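Local structure of chitosanase (7C6C) at residues A[12-17]-A[229-234]; A[186-191]-A[212-217]; A[133-138]-A[216-221]; A[6-11]-A[139-144]. The protein hydrolyses internal beta-1,4 linkages between glucosamine residues in partly acetylated chitosan, and is thought to protect the bacterium from fungi by degrading chitosan in their cell walls. One frame throughout, in Å; residues are numbered along the deposited sequence. Where two conformers were deposited one is given.

Contact 1. Residues A[12-17]-A[229-234]. With LMR ((2S)-2-hydroxybutanedioic acid), chain B.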
loop_
_atom_site.group_PDB
_atom_site.type_symbol
_atom_site.label_atom_id
_atom_site.label_comp_id
_atom_site.label_asym_id
_atom_site.label_seq_id
_atom_site.Cartn_x
_atom_site.Cartn_y
_atom_site.Cartn_z
ATOM N N GLU A 12 3.020 7.566 -5.406
ATOM C CA GLU A 12 1.612 7.378 -5.078
ATOM C C GLU A 12 0.768 7.122 -6.322
ATOM O O GLU A 12 -0.201 6.353 -6.267
ATOM C CB GLU A 12 1.108 8.579 -4.274
ATOM C CG GLU A 12 1.761 8.628 -2.908
ATOM C CD GLU A 12 1.512 9.900 -2.120
ATOM O OE1 GLU A 12 1.161 10.933 -2.724
ATOM O OE2 GLU A 12 1.682 9.862 -0.881
ATOM N N GLN A 13 1.106 7.753 -7.448
ATOM C CA GLN A 13 0.363 7.493 -8.675
ATOM C C GLN A 13 0.640 6.096 -9.215
ATOM O O GLN A 13 -0.256 5.463 -9.791
ATOM C CB GLN A 13 0.626 8.594 -9.700
ATOM C CG GLN A 13 0.045 9.915 -9.238
ATOM C CD GLN A 13 0.156 11.001 -10.276
ATOM O OE1 GLN A 13 0.610 10.763 -11.397
ATOM N NE2 GLN A 13 -0.258 12.210 -9.909
ATOM N N LEU A 14 1.860 5.582 -9.012
ATOM C CA LEU A 14 2.131 4.179 -9.318
ATOM C C LEU A 14 1.256 3.264 -8.465
ATOM O O LEU A 14 0.548 2.391 -8.988
ATOM C CB LEU A 14 3.614 3.869 -9.100
ATOM C CG LEU A 14 4.558 4.458 -10.153
ATOM C CD1 LEU A 14 5.990 4.463 -9.649
ATOM C CD2 LEU A 14 4.432 3.692 -11.464
ATOM N N THR A 15 1.254 3.481 -7.146
ATOM C CA THR A 15 0.402 2.682 -6.268
ATOM C C THR A 15 -1.058 2.781 -6.684
ATOM O O THR A 15 -1.778 1.778 -6.681
ATOM C CB THR A 15 0.592 3.113 -4.815
ATOM O OG1 THR A 15 1.927 2.785 -4.407
ATOM C CG2 THR A 15 -0.402 2.430 -3.897
ATOM N N SER A 16 -1.501 3.976 -7.079
ATOM C CA SER A 16 -2.884 4.154 -7.495
ATOM C C SER A 16 -3.211 3.305 -8.724
ATOM O O SER A 16 -4.307 2.739 -8.818
ATOM C CB SER A 16 -3.144 5.635 -7.746
ATOM O OG SER A 16 -4.509 5.888 -8.020
ATOM N N ILE A 17 -2.283 3.203 -9.681
ATOM C CA ILE A 17 -2.493 2.296 -10.806
ATOM C C ILE A 17 -2.654 0.870 -10.298
ATOM O O ILE A 17 -3.573 0.139 -10.697
ATOM C CB ILE A 17 -1.328 2.387 -11.806
ATOM C CG1 ILE A 17 -1.320 3.749 -12.502
ATOM C CG2 ILE A 17 -1.405 1.232 -12.812
ATOM C CD1 ILE A 17 -0.023 4.028 -13.244
ATOM N N ILE A 229 6.970 9.560 -16.488
ATOM C CA ILE A 229 7.110 8.111 -16.492
ATOM C C ILE A 229 5.972 7.548 -17.327
ATOM O O ILE A 229 4.814 7.943 -17.156
ATOM C CB ILE A 229 7.042 7.548 -15.063
ATOM C CG1 ILE A 229 8.267 7.986 -14.257
ATOM C CG2 ILE A 229 6.887 6.025 -15.090
ATOM C CD1 ILE A 229 8.151 7.712 -12.776
ATOM N N HIS A 230 6.289 6.626 -18.222
ATOM C CA HIS A 230 5.263 5.890 -18.950
ATOM C C HIS A 230 5.187 4.469 -18.428
ATOM O O HIS A 230 6.196 3.762 -18.388
ATOM C CB HIS A 230 5.505 5.918 -20.455
ATOM C CG HIS A 230 5.411 7.293 -21.021
ATOM N ND1 HIS A 230 6.515 8.097 -21.210
ATOM C CD2 HIS A 230 4.338 8.034 -21.381
ATOM C CE1 HIS A 230 6.129 9.261 -21.699
ATOM N NE2 HIS A 230 4.813 9.249 -21.809
ATOM N N VAL A 231 3.994 4.070 -18.022
ATOM C CA VAL A 231 3.709 2.708 -17.608
ATOM C C VAL A 231 3.046 2.008 -18.781
ATOM O O VAL A 231 2.085 2.530 -19.359
ATOM C CB VAL A 231 2.788 2.704 -16.378
ATOM C CG1 VAL A 231 2.319 1.292 -16.067
ATOM C CG2 VAL A 231 3.510 3.324 -15.194
ATOM N N ARG A 232 3.561 0.838 -19.150
ATOM C CA ARG A 232 2.968 0.031 -20.219
ATOM C C ARG A 232 2.856 -1.390 -19.687
ATOM O O ARG A 232 3.851 -2.114 -19.584
ATOM C CB ARG A 232 3.759 0.110 -21.525
ATOM C CG ARG A 232 3.546 1.449 -22.236
ATOM C CD ARG A 232 4.085 1.510 -23.697
ATOM N NE ARG A 232 4.307 2.910 -24.085
ATOM C CZ ARG A 232 5.354 3.607 -23.656
ATOM N NH1 ARG A 232 6.279 3.008 -22.925
ATOM N NH2 ARG A 232 5.472 4.891 -23.937
ATOM N N SER A 233 1.640 -1.776 -19.318
ATOM C CA SER A 233 1.408 -3.018 -18.602
ATOM C C SER A 233 0.270 -3.771 -19.265
ATOM O O SER A 233 -0.801 -3.203 -19.494
ATOM C CB SER A 233 1.031 -2.694 -17.158
ATOM O OG SER A 233 0.532 -3.834 -16.493
ATOM N N ASN A 234 0.501 -5.048 -19.574
ATOM C CA ASN A 234 -0.591 -5.872 -20.080
ATOM C C ASN A 234 -1.729 -5.945 -19.071
ATOM O O ASN A 234 -2.907 -5.917 -19.446
ATOM C CB ASN A 234 -0.089 -7.276 -20.421
ATOM C CG ASN A 234 0.853 -7.289 -21.609
ATOM O OD1 ASN A 234 0.840 -6.380 -22.440
ATOM N ND2 ASN A 234 1.674 -8.333 -21.702
HETATM C C1 LMR B . 3.981 -6.817 -19.500
HETATM O O1A LMR B . 3.195 -5.866 -19.689
HETATM O O1B LMR B . 5.088 -6.903 -20.071
HETATM C C2 LMR B . 3.586 -7.914 -18.556
HETATM O O2 LMR B . 4.520 -8.992 -18.693
HETATM C C3 LMR B . 3.595 -7.420 -17.110
HETATM C C4 LMR B . 2.421 -6.504 -16.832
HETATM O O4A LMR B . 1.265 -6.931 -17.054
HETATM O O4B LMR B . 2.644 -5.355 -16.383
#
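Val231 rests its CG2 methyl against both Leu14 and Ile17, where the C-terminal beta hairpin (strands 229-233 and 237-241) packs against helix 5-20 of this lysozyme-clan fold. The packing between the segments is wholly apolar and buried. Val231 CG2 lies 3.9 Å from Leu14 CD2 and 4.1 Å from Ile17 CD1, so one branch of the valine meets two side chains set three residues apart on the same helical face. With CG1 trans to the backbone N (chi1 172°), Val231 turns this other methyl to Val213 of helix 209-219. The hairpin partner strand adds Phe239 against Ile17 and Ile241 against Leu14. No hydrogen bond joins the two segments.

Polar contacts gather at the far end of the strand, where it turns into the hairpin loop and holds a bound (2S)-2-hydroxybutanedioate. The loop offers backbone N-H groups to this dicarboxylate: Asn234 N reaches its O1A at 2.8 Å in a fairly straight bond (163°), and Glu235 N is a further donor. Ser233 OG gives its proton to ligand O4B at 2.6 Å, while the serine OG itself accepts from Tyr236 N.

Contact 2. Residues A[186-191]-A[212-217]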
loop_
_atom_site.group_PDB
_atom_site.type_symbol
_atom_site.label_atom_id
_atom_site.label_comp_id
_atom_site.label_asym_id
_atom_site.label_seq_id
_atom_site.Cartn_x
_atom_site.Cartn_y
_atom_site.Cartn_z
ATOM N N ASP A 186 12.288 -9.648 -6.735
ATOM C CA ASP A 186 12.151 -11.099 -6.851
ATOM C C ASP A 186 11.474 -11.691 -5.619
ATOM O O ASP A 186 10.575 -12.535 -5.728
ATOM C CB ASP A 186 13.529 -11.741 -7.009
ATOM C CG ASP A 186 14.150 -11.485 -8.360
ATOM O OD1 ASP A 186 13.449 -11.007 -9.274
ATOM O OD2 ASP A 186 15.355 -11.791 -8.505
ATOM N N VAL A 187 11.929 -11.281 -4.431
ATOM C CA VAL A 187 11.362 -11.780 -3.183
ATOM C C VAL A 187 9.890 -11.401 -3.081
ATOM O O VAL A 187 9.047 -12.212 -2.682
ATOM C CB VAL A 187 12.183 -11.249 -1.993
ATOM C CG1 VAL A 187 11.427 -11.429 -0.685
ATOM C CG2 VAL A 187 13.544 -11.941 -1.932
ATOM N N ARG A 188 9.556 -10.163 -3.445
ATOM C CA ARG A 188 8.162 -9.742 -3.387
ATOM C C ARG A 188 7.306 -10.518 -4.379
ATOM O O ARG A 188 6.194 -10.938 -4.045
ATOM C CB ARG A 188 8.047 -8.237 -3.617
ATOM C CG ARG A 188 6.626 -7.744 -3.470
ATOM C CD ARG A 188 6.532 -6.232 -3.500
ATOM N NE ARG A 188 5.147 -5.819 -3.326
ATOM C CZ ARG A 188 4.671 -4.623 -3.652
ATOM N NH1 ARG A 188 5.479 -3.699 -4.164
ATOM N NH2 ARG A 188 3.379 -4.358 -3.470
ATOM N N TYR A 189 7.804 -10.715 -5.602
ATOM C CA TYR A 189 7.077 -11.525 -6.576
ATOM C C TYR A 189 6.764 -12.903 -6.010
ATOM O O TYR A 189 5.631 -13.389 -6.108
ATOM C CB TYR A 189 7.896 -11.657 -7.861
ATOM C CG TYR A 189 7.246 -12.543 -8.897
ATOM C CD1 TYR A 189 6.348 -12.020 -9.818
ATOM C CD2 TYR A 189 7.516 -13.907 -8.948
ATOM C CE1 TYR A 189 5.744 -12.823 -10.764
ATOM C CE2 TYR A 189 6.913 -14.718 -9.890
ATOM C CZ TYR A 189 6.030 -14.169 -10.796
ATOM O OH TYR A 189 5.421 -14.962 -11.741
ATOM N N ASP A 190 7.770 -13.553 -5.424
ATOM C CA ASP A 190 7.565 -14.886 -4.866
ATOM C C ASP A 190 6.520 -14.860 -3.762
ATOM O O ASP A 190 5.704 -15.781 -3.643
ATOM C CB ASP A 190 8.886 -15.436 -4.332
ATOM C CG ASP A 190 9.864 -15.790 -5.435
ATOM O OD1 ASP A 190 9.434 -15.941 -6.599
ATOM O OD2 ASP A 190 11.066 -15.926 -5.131
ATOM N N ASP A 191 6.521 -13.808 -2.948
ATOM C CA ASP A 191 5.552 -13.730 -1.861
ATOM C C ASP A 191 4.137 -13.511 -2.385
ATOM O O ASP A 191 3.176 -14.068 -1.841
ATOM C CB ASP A 191 5.941 -12.622 -0.888
ATOM C CG ASP A 191 5.097 -12.639 0.355
ATOM O OD1 ASP A 191 5.182 -13.653 1.072
ATOM O OD2 ASP A 191 4.350 -11.671 0.607
ATOM N N ASP A 212 6.598 -6.031 -12.003
ATOM C CA ASP A 212 7.214 -5.794 -13.304
ATOM C C ASP A 212 7.159 -4.326 -13.705
ATOM O O ASP A 212 8.091 -3.833 -14.348
ATOM C CB ASP A 212 6.581 -6.677 -14.378
ATOM C CG ASP A 212 7.431 -6.755 -15.631
ATOM O OD1 ASP A 212 8.600 -7.194 -15.536
ATOM O OD2 ASP A 212 6.939 -6.371 -16.709
ATOM N N VAL A 213 6.094 -3.605 -13.345
ATOM C CA VAL A 213 6.055 -2.173 -13.637
ATOM C C VAL A 213 7.206 -1.466 -12.934
ATOM O O VAL A 213 7.904 -0.628 -13.523
ATOM C CB VAL A 213 4.688 -1.574 -13.255
ATOM C CG1 VAL A 213 4.725 -0.057 -13.371
ATOM C CG2 VAL A 213 3.592 -2.146 -14.134
ATOM N N LEU A 214 7.420 -1.797 -11.657
ATOM C CA LEU A 214 8.496 -1.176 -10.896
ATOM C C LEU A 214 9.857 -1.583 -11.445
ATOM O O LEU A 214 10.759 -0.746 -11.574
ATOM C CB LEU A 214 8.351 -1.540 -9.415
ATOM C CG LEU A 214 7.085 -0.979 -8.750
ATOM C CD1 LEU A 214 6.803 -1.696 -7.419
ATOM C CD2 LEU A 214 7.185 0.540 -8.548
ATOM N N ARG A 215 10.015 -2.858 -11.803
ATOM C CA ARG A 215 11.271 -3.298 -12.391
ATOM C C ARG A 215 11.554 -2.583 -13.703
ATOM O O ARG A 215 12.715 -2.300 -14.013
ATOM C CB ARG A 215 11.267 -4.814 -12.585
ATOM C CG ARG A 215 12.678 -5.384 -12.617
ATOM C CD ARG A 215 12.729 -6.848 -12.995
ATOM N NE ARG A 215 11.960 -7.715 -12.103
ATOM C CZ ARG A 215 12.422 -8.262 -10.977
ATOM N NH1 ARG A 215 13.659 -8.016 -10.555
ATOM N NH2 ARG A 215 11.638 -9.061 -10.268
ATOM N N SER A 216 10.513 -2.282 -14.487
ATOM C CA SER A 216 10.728 -1.586 -15.754
ATOM C C SER A 216 11.302 -0.194 -15.538
ATOM O O SER A 216 12.080 0.288 -16.369
ATOM C CB SER A 216 9.425 -1.516 -16.549
ATOM O OG SER A 216 9.057 -2.803 -17.025
ATOM N N ILE A 217 10.929 0.470 -14.440
ATOM C CA ILE A 217 11.530 1.759 -14.111
ATOM C C ILE A 217 13.018 1.586 -13.831
ATOM O O ILE A 217 13.856 2.367 -14.306
ATOM C CB ILE A 217 10.793 2.408 -12.923
ATOM C CG1 ILE A 217 9.294 2.565 -13.216
ATOM C CG2 ILE A 217 11.438 3.737 -12.569
ATOM C CD1 ILE A 217 8.491 3.057 -12.037
#
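Arg215 reaches across to Asp186 in a salt bridge whose closest pair is Arg215 NH2 and Asp186 OD1, 2.8 Å apart. The arginine chain leaves its helix extended through chi2, then bends at chi3 (-58°), which swings the guanidinium round to the aspartate. The two side chains meet at about a right angle, and the carboxylate and guanidinium planes stand 38° apart. This is therefore no flat, two-pronged pairing: OD1 takes the one, weak bond from NH2, its N-H...O angle only 126°, and Arg215 NH1 lies near it at 3.3 Å from Asp186 OD1. Arg215 NH1 is hydrogen-bonded to the backbone O of Asn182, one turn earlier on the helix of Asp186.

Helices 177-193 and 209-219 thus face each other in the mainly helical family 46 fold, with the ion pair at the partly open side and, deeper in, a van der Waals touch of a leucine methyl on a guanidinium. There Leu214 CD1 lies 4.0 Å from Arg188 NH1, the two side chains inclined to each other. Arg188 is stretched straight from CG to NE (chi3 -179°), a shape that carries its buried guanidinium past the leucine to helix 134-147. All three nitrogens find partners on that helix: NH1 pairs with Asp142 OD2, NH2 with Gln146 OE1 and NE with His147 NE2. At the start of segment 212-217, Asp212 borders the bound hydroxybutanedioate.

Contact 3. Residues A[133-138]-A[216-221]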
loop_
_atom_site.group_PDB
_atom_site.type_symbol
_atom_site.label_atom_id
_atom_site.label_comp_id
_atom_site.label_asym_id
_atom_site.label_seq_id
_atom_site.Cartn_x
_atom_site.Cartn_y
_atom_site.Cartn_z
ATOM N N THR A 133 18.038 5.581 -3.160
ATOM C CA THR A 133 17.368 5.963 -4.394
ATOM C C THR A 133 15.881 6.184 -4.166
ATOM O O THR A 133 15.238 5.511 -3.353
ATOM C CB THR A 133 17.561 4.935 -5.516
ATOM O OG1 THR A 133 16.861 3.724 -5.200
ATOM C CG2 THR A 133 19.041 4.653 -5.782
ATOM N N ALA A 134 15.333 7.134 -4.916
ATOM C CA ALA A 134 13.901 7.376 -4.848
ATOM C C ALA A 134 13.117 6.150 -5.298
ATOM O O ALA A 134 12.064 5.843 -4.727
ATOM C CB ALA A 134 13.537 8.596 -5.692
ATOM N N LEU A 135 13.603 5.440 -6.324
ATOM C CA LEU A 135 12.875 4.264 -6.791
ATOM C C LEU A 135 12.797 3.201 -5.700
ATOM O O LEU A 135 11.734 2.628 -5.453
ATOM C CB LEU A 135 13.492 3.700 -8.072
ATOM C CG LEU A 135 12.853 2.391 -8.554
ATOM C CD1 LEU A 135 11.348 2.532 -8.822
ATOM C CD2 LEU A 135 13.562 1.867 -9.784
ATOM N N ALA A 136 13.910 2.925 -5.019
ATOM C CA ALA A 136 13.850 1.916 -3.964
ATOM C C ALA A 136 12.890 2.334 -2.855
ATOM O O ALA A 136 12.108 1.514 -2.362
ATOM C CB ALA A 136 15.238 1.638 -3.398
ATOM N N ARG A 137 12.921 3.610 -2.466
ATOM C CA ARG A 137 11.984 4.103 -1.459
ATOM C C ARG A 137 10.540 3.992 -1.936
ATOM O O ARG A 137 9.647 3.646 -1.156
ATOM C CB ARG A 137 12.330 5.542 -1.074
ATOM C CG ARG A 137 13.620 5.650 -0.276
ATOM C CD ARG A 137 13.987 7.092 0.010
ATOM N NE ARG A 137 15.300 7.175 0.645
ATOM C CZ ARG A 137 16.094 8.242 0.604
ATOM N NH1 ARG A 137 15.716 9.337 -0.041
ATOM N NH2 ARG A 137 17.273 8.210 1.208
ATOM N N ALA A 138 10.293 4.271 -3.219
ATOM C CA ALA A 138 8.949 4.121 -3.767
ATOM C C ALA A 138 8.500 2.666 -3.746
ATOM O O ALA A 138 7.329 2.370 -3.474
ATOM C CB ALA A 138 8.902 4.677 -5.186
ATOM N N SER A 216 10.513 -2.282 -14.487
ATOM C CA SER A 216 10.728 -1.586 -15.754
ATOM C C SER A 216 11.302 -0.194 -15.538
ATOM O O SER A 216 12.080 0.288 -16.369
ATOM C CB SER A 216 9.425 -1.516 -16.549
ATOM O OG SER A 216 9.057 -2.803 -17.025
ATOM N N ILE A 217 10.929 0.470 -14.440
ATOM C CA ILE A 217 11.530 1.759 -14.111
ATOM C C ILE A 217 13.018 1.586 -13.831
ATOM O O ILE A 217 13.856 2.367 -14.306
ATOM C CB ILE A 217 10.793 2.408 -12.923
ATOM C CG1 ILE A 217 9.294 2.565 -13.216
ATOM C CG2 ILE A 217 11.438 3.737 -12.569
ATOM C CD1 ILE A 217 8.491 3.057 -12.037
ATOM N N ALA A 218 13.369 0.545 -13.068
ATOM C CA ALA A 218 14.773 0.239 -12.819
ATOM C C ALA A 218 15.514 -0.033 -14.121
ATOM O O ALA A 218 16.648 0.422 -14.303
ATOM C CB ALA A 218 14.882 -0.968 -11.890
ATOM N N LYS A 219 14.877 -0.746 -15.050
ATOM C CA LYS A 219 15.529 -1.109 -16.303
ATOM C C LYS A 219 15.685 0.079 -17.248
ATOM O O LYS A 219 16.514 0.026 -18.167
ATOM C CB LYS A 219 14.783 -2.273 -16.959
ATOM C CG LYS A 219 14.912 -3.597 -16.197
ATOM C CD LYS A 219 14.059 -4.693 -16.840
ATOM C CE LYS A 219 14.191 -6.032 -16.138
ATOM N NZ LYS A 219 15.489 -6.691 -16.438
ATOM N N GLU A 220 14.922 1.151 -17.034
ATOM C CA GLU A 220 15.168 2.421 -17.709
ATOM C C GLU A 220 16.258 3.232 -17.028
ATOM O O GLU A 220 16.608 4.312 -17.522
ATOM C CB GLU A 220 13.884 3.249 -17.801
ATOM C CG GLU A 220 12.855 2.635 -18.726
ATOM C CD GLU A 220 11.607 3.479 -18.910
ATOM O OE1 GLU A 220 11.516 4.610 -18.375
ATOM O OE2 GLU A 220 10.701 2.999 -19.608
ATOM N N ASN A 221 16.798 2.723 -15.920
ATOM C CA ASN A 221 17.764 3.440 -15.088
ATOM C C ASN A 221 17.191 4.749 -14.546
ATOM O O ASN A 221 17.885 5.758 -14.447
ATOM C CB ASN A 221 19.117 3.644 -15.773
ATOM C CG ASN A 221 20.219 3.939 -14.779
ATOM O OD1 ASN A 221 20.187 3.466 -13.640
ATOM N ND2 ASN A 221 21.200 4.723 -15.201
#
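Leu135 meets the only flat group engaged here, the peptide bond between Ile217 and Ala218; no ring, amide or guanidinium side chain takes part. Its CD2 methyl sits over one face of that peptide, 3.5 Å from Ala218 N, and at the same time touches Ala218 CB at 3.8 Å. The other branch, CD1, leans on Ile217 CG2 at 3.9 Å, the two side chains meeting at a slant. A chi1 of 175° sets the leucine CG on the far side of CB from its own N and points the forked end at helix 209-219, CD1 to Ile217 and CD2 mainly to Ala218. Leu181 of helix 177-193 also packs on Leu135, and Ile217 reaches on to Leu14 of helix 5-20.

Both segments hold a helix end. Thr133 is the N-cap of helix 134-147: its OG1 accepts from Ala136 N at 3.1 Å with an angle of 156°, and the same hydroxyl is bonded to Glu177 OE2. Helix 209-219, by contrast, finishes in a Schellman motif, in which Asn221 takes a positive phi (60°) and two bonds run back into the last turn. Asn221 OD1 is held in addition by Lys178 NZ.

The start of one helix is thus packed against the finish of another, and the join between the segments contains no hydrogen bond or charge. Its hold rests on close fit and on the burial of Leu135, Ile217 and Ala218, while the helix ends, apart from this apolar join, are satisfied by their own caps and by Glu177 and Lys178.

Contact 4. Residues A[6-11]-A[139-144]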
loop_
_atom_site.group_PDB
_atom_site.type_symbol
_atom_site.label_atom_id
_atom_site.label_comp_id
_atom_site.label_asym_id
_atom_site.label_seq_id
_atom_site.Cartn_x
_atom_site.Cartn_y
_atom_site.Cartn_z
ATOM N N ASP A 6 7.801 15.784 -5.823
ATOM C CA ASP A 6 7.507 15.132 -7.095
ATOM C C ASP A 6 7.662 13.621 -6.997
ATOM O O ASP A 6 6.826 12.873 -7.519
ATOM C CB ASP A 6 8.420 15.659 -8.206
ATOM C CG ASP A 6 8.082 17.065 -8.631
ATOM O OD1 ASP A 6 6.922 17.482 -8.464
ATOM O OD2 ASP A 6 8.984 17.738 -9.170
ATOM N N GLN A 7 8.738 13.152 -6.362
ATOM C CA GLN A 7 8.961 11.712 -6.266
ATOM C C GLN A 7 7.850 11.031 -5.484
ATOM O O GLN A 7 7.414 9.930 -5.847
ATOM C CB GLN A 7 10.301 11.422 -5.598
ATOM C CG GLN A 7 11.500 11.898 -6.386
ATOM C CD GLN A 7 12.751 12.003 -5.539
ATOM O OE1 GLN A 7 12.689 12.136 -4.309
ATOM N NE2 GLN A 7 13.896 11.963 -6.197
ATOM N N LYS A 8 7.399 11.661 -4.393
ATOM C CA LYS A 8 6.337 11.074 -3.583
ATOM C C LYS A 8 5.038 10.987 -4.372
ATOM O O LYS A 8 4.329 9.974 -4.310
ATOM C CB LYS A 8 6.140 11.889 -2.303
ATOM C CG LYS A 8 5.265 11.215 -1.254
ATOM C CD LYS A 8 5.311 11.979 0.067
ATOM C CE LYS A 8 4.430 11.345 1.137
ATOM N NZ LYS A 8 2.984 11.633 0.945
ATOM N N ARG A 9 4.703 12.046 -5.115
ATOM C CA ARG A 9 3.520 12.010 -5.964
ATOM C C ARG A 9 3.615 10.877 -6.976
ATOM O O ARG A 9 2.653 10.128 -7.174
ATOM C CB ARG A 9 3.322 13.349 -6.677
ATOM C CG ARG A 9 2.119 13.325 -7.615
ATOM C CD ARG A 9 1.969 14.574 -8.477
ATOM N NE ARG A 9 3.223 15.021 -9.070
ATOM C CZ ARG A 9 3.813 14.492 -10.137
ATOM N NH1 ARG A 9 3.269 13.450 -10.768
ATOM N NH2 ARG A 9 4.963 15.016 -10.564
ATOM N N ARG A 10 4.769 10.746 -7.640
ATOM C CA ARG A 10 4.931 9.686 -8.632
ATOM C C ARG A 10 4.774 8.310 -7.999
ATOM O O ARG A 10 4.119 7.426 -8.569
ATOM C CB ARG A 10 6.284 9.827 -9.334
ATOM C CG ARG A 10 6.378 11.095 -10.153
ATOM C CD ARG A 10 7.680 11.230 -10.917
ATOM N NE ARG A 10 7.659 12.493 -11.647
ATOM C CZ ARG A 10 8.546 13.469 -11.510
ATOM N NH1 ARG A 10 9.594 13.323 -10.708
ATOM N NH2 ARG A 10 8.382 14.591 -12.194
ATOM N N ALA A 11 5.381 8.109 -6.824
ATOM C CA ALA A 11 5.232 6.842 -6.114
ATOM C C ALA A 11 3.769 6.546 -5.828
ATOM O O ALA A 11 3.313 5.404 -5.979
ATOM C CB ALA A 11 6.023 6.887 -4.809
ATOM N N VAL A 139 9.414 1.742 -4.044
ATOM C CA VAL A 139 9.078 0.326 -3.950
ATOM C C VAL A 139 8.724 -0.044 -2.515
ATOM O O VAL A 139 7.759 -0.780 -2.275
ATOM C CB VAL A 139 10.211 -0.553 -4.513
ATOM C CG1 VAL A 139 9.918 -2.030 -4.271
ATOM C CG2 VAL A 139 10.423 -0.280 -6.003
ATOM N N MET A 140 9.500 0.450 -1.537
ATOM C CA MET A 140 9.178 0.157 -0.140
ATOM C C MET A 140 7.802 0.691 0.234
ATOM O O MET A 140 7.030 0.012 0.923
ATOM C CB MET A 140 10.233 0.748 0.802
ATOM C CG MET A 140 11.653 0.234 0.611
ATOM S SD MET A 140 11.860 -1.557 0.705
ATOM C CE MET A 140 12.169 -1.925 -1.026
ATOM N N TYR A 141 7.489 1.911 -0.208
ATOM C CA TYR A 141 6.204 2.536 0.089
ATOM C C TYR A 141 5.054 1.701 -0.471
ATOM O O TYR A 141 4.085 1.397 0.237
ATOM C CB TYR A 141 6.236 3.939 -0.521
ATOM C CG TYR A 141 5.124 4.918 -0.203
ATOM C CD1 TYR A 141 4.166 4.676 0.776
ATOM C CD2 TYR A 141 5.052 6.119 -0.903
ATOM C CE1 TYR A 141 3.168 5.604 1.042
ATOM C CE2 TYR A 141 4.070 7.042 -0.649
ATOM C CZ TYR A 141 3.128 6.782 0.323
ATOM O OH TYR A 141 2.147 7.709 0.592
ATOM N N ASP A 142 5.153 1.300 -1.741
ATOM C CA ASP A 142 4.113 0.462 -2.325
ATOM C C ASP A 142 4.011 -0.871 -1.595
ATOM O O ASP A 142 2.908 -1.395 -1.384
ATOM C CB ASP A 142 4.395 0.217 -3.804
ATOM C CG ASP A 142 3.281 -0.550 -4.468
ATOM O OD1 ASP A 142 2.184 0.025 -4.605
ATOM O OD2 ASP A 142 3.489 -1.732 -4.820
ATOM N N THR A 143 5.156 -1.435 -1.200
ATOM C CA THR A 143 5.159 -2.741 -0.551
ATOM C C THR A 143 4.418 -2.700 0.778
ATOM O O THR A 143 3.608 -3.584 1.072
ATOM C CB THR A 143 6.595 -3.231 -0.349
ATOM O OG1 THR A 143 7.239 -3.357 -1.621
ATOM C CG2 THR A 143 6.614 -4.593 0.339
ATOM N N VAL A 144 4.680 -1.683 1.601
ATOM C CA VAL A 144 4.023 -1.666 2.905
ATOM C C VAL A 144 2.520 -1.472 2.755
ATOM O O VAL A 144 1.737 -2.009 3.545
ATOM C CB VAL A 144 4.686 -0.661 3.872
ATOM C CG1 VAL A 144 4.331 0.772 3.519
ATOM C CG2 VAL A 144 4.286 -0.959 5.314
#
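Ala11 and Tyr141 form a buried helix-to-helix packing contact, centred about 9 Å from the centre of the chain, where helix 5-20 lies against helix 134-147. Ala11 CB touches the ring carbon Tyr141 CD2 at 4.1 Å, approaching obliquely. The tyrosine's first torsion is close to trans (chi1 -171°), which aims the ring across the interface.

Lys8, one turn before Ala11, crosses the tyrosine at about a right angle. Lys8 NZ stands 4.0 Å from Tyr141 OH, too far for a hydrogen bond; both groups instead share Glu12 OE2, which also pairs with Arg43. Lys8 has two conformers, so its part may vary. Tyr141 OH is bonded to Asn114 ND2 as well. Helix 5-20 carries the predicted proton donor, Glu19, near its C-terminal end, as in other members of the lysozyme clan, and the tyrosine side chain is about 10 Å from that of Glu19.

Further along helix 134-147, Thr143 bonds back onto its own helix: OG1 donates to Val139 O at 2.7 Å from above the carbonyl plane, while Thr143 N reaches the same oxygen from the opposite face. Buried Asp142 pairs with Arg210 and is hydrogen-bonded to Thr15 OG1, a setting that probably favours its charged form.

The four contacts cluster in one part of the fold, their centres 10 to 14 Å apart. Helix 5-20 serves contacts 1 and 4, helix 134-147 contacts 3 and 4, and helix 209-219 contacts 2 and 3, which share Ser216 and Ile217. Along the chain, contact 4 closes before contact 2 opens, and contacts 2 and 3 both fall within the span bridged by contact 1, which brings the C-terminal hairpin back to the first helix. The segments of contact 4 alternate with those of contacts 1 and 3, and Ala138 CB of contact 3 meets Ala11 CB of contact 4 at 3.6 Å. The helix that bears the predicted proton donor is thus packed by segments distant in sequence.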